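Local coordinates for putative periplasmic protein ydgH (Salmonella enterica subsp. enterica serovar Typhimurium, PDB 4EVU), which is of unknown function but is probably a periplasmic protein, represented here by its C-terminal YdgH/BhsA/McbA-like (DUF1471) domain, at residues E8-K11 against A12-A15. Numbering follows the deposited sequence.
Sequences ELNK and ATAA
Asn-10 OD1 accepts two hydrogen bonds from Thr-13. The backbone N of Thr-13 approaches almost straight in line with the side-chain carbonyl, at 2.9 Å from OD1, whereas the hydroxyl OG1 reaches the same OD1 at 2.7 Å from above the carbonyl plane. Asparagine suits this place because its short amide can fold back over the first turn: with chi1 at 67°, CG sits between the backbone N and the carbonyl carbon, which carries OD1 to a first-turn N-H, one with no helical carbonyl four residues earlier to bond to. Threonine adds a hydroxyl to the backbone donor, and a water bound to Asn-10 N donates to Thr-13 OG1, closing a small polar ring. Behind the cap the helical bonds begin, from Ala-14 N to Asn-10 O (3.0 Å) and, more bent, from Ala-15 N to Lys-11 O (2.9 Å). Leu-9 packs under this turn, its CD2 lying 3.7 Å from Thr-13 CG2 and its CD1 against the CB of Ala-14, whose small methyl fits the buried side. Tyr-71 touches both Leu-9 and Ala-14, and Leu-9 O is hydrogen-bonded to His-52 ND1, tying the turn to the sheet. The arrangement is an asparagine N-cap, starting the short helix 11-15 just beyond strand 7-8.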
loop_
_atom_site.group_PDB
_atom_site.type_symbol
_atom_site.label_atom_id
_atom_site.label_comp_id
_atom_site.label_asym_id
_atom_site.label_seq_id
_atom_site.Cartn_x
_atom_site.Cartn_y
_atom_site.Cartn_z
ATOM N N GLU B 8 -9.926 -2.829 6.140
ATOM C CA GLU B 8 -8.641 -3.477 6.141
ATOM C C GLU B 8 -8.262 -3.874 7.576
ATOM O O GLU B 8 -8.405 -3.067 8.501
ATOM C CB GLU B 8 -7.546 -2.516 5.615
ATOM C CG GLU B 8 -6.211 -3.234 5.421
ATOM C CD GLU B 8 -5.080 -2.363 4.918
ATOM O OE1 GLU B 8 -5.105 -1.117 5.088
ATOM O OE2 GLU B 8 -4.124 -2.967 4.379
ATOM N N LEU B 9 -7.763 -5.097 7.750
ATOM C CA LEU B 9 -7.271 -5.569 9.037
ATOM C C LEU B 9 -5.769 -5.488 9.119
ATOM O O LEU B 9 -5.066 -5.658 8.102
ATOM C CB LEU B 9 -7.592 -7.053 9.210
ATOM C CG LEU B 9 -9.044 -7.439 9.173
ATOM C CD1 LEU B 9 -9.158 -8.946 9.055
ATOM C CD2 LEU B 9 -9.766 -6.919 10.400
ATOM N N ASN B 10 -5.258 -5.286 10.318
ATOM C CA ASN B 10 -3.842 -5.414 10.551
ATOM C C ASN B 10 -3.460 -6.879 10.834
ATOM O O ASN B 10 -4.331 -7.740 10.973
ATOM C CB ASN B 10 -3.355 -4.441 11.623
ATOM C CG ASN B 10 -3.886 -4.725 12.972
ATOM O OD1 ASN B 10 -4.206 -5.850 13.324
ATOM N ND2 ASN B 10 -4.011 -3.663 13.759
ATOM N N LYS B 11 -2.166 -7.152 10.884
ATOM C CA LYS B 11 -1.667 -8.512 11.021
ATOM C C LYS B 11 -2.217 -9.210 12.272
ATOM O O LYS B 11 -2.579 -10.393 12.204
ATOM C CB LYS B 11 -0.133 -8.503 11.024
ATOM C CG LYS B 11 0.555 -9.827 11.274
ATOM C CD LYS B 11 2.091 -9.663 11.387
ATOM C CE LYS B 11 2.831 -11.017 11.648
ATOM N NZ LYS B 11 4.303 -10.876 12.021
ATOM N N ALA B 12 -2.164 -8.534 13.426
ATOM C CA ALA B 12 -2.535 -9.206 14.673
ATOM C C ALA B 12 -4.022 -9.505 14.691
ATOM O O ALA B 12 -4.468 -10.523 15.239
ATOM C CB ALA B 12 -2.163 -8.345 15.870
ATOM N N THR B 13 -4.825 -8.601 14.131
ATOM C CA THR B 13 -6.270 -8.838 14.099
ATOM C C THR B 13 -6.576 -10.010 13.150
ATOM O O THR B 13 -7.294 -10.929 13.517
ATOM C CB THR B 13 -7.025 -7.589 13.649
ATOM O OG1 THR B 13 -6.609 -6.454 14.422
ATOM C CG2 THR B 13 -8.495 -7.788 13.801
ATOM N N ALA B 14 -5.996 -9.995 11.943
ATOM C CA ALA B 14 -6.237 -11.042 10.961
ATOM C C ALA B 14 -5.764 -12.400 11.461
ATOM O O ALA B 14 -6.363 -13.438 11.153
ATOM C CB ALA B 14 -5.527 -10.679 9.644
ATOM N N ALA B 15 -4.725 -12.388 12.280
ATOM C CA ALA B 15 -4.106 -13.645 12.729
ATOM C C ALA B 15 -5.052 -14.503 13.551
ATOM O O ALA B 15 -4.908 -15.731 13.582
ATOM C CB ALA B 15 -2.802 -13.384 13.496
HETATM O O HOH W 1 -7.203 -4.521 12.309
#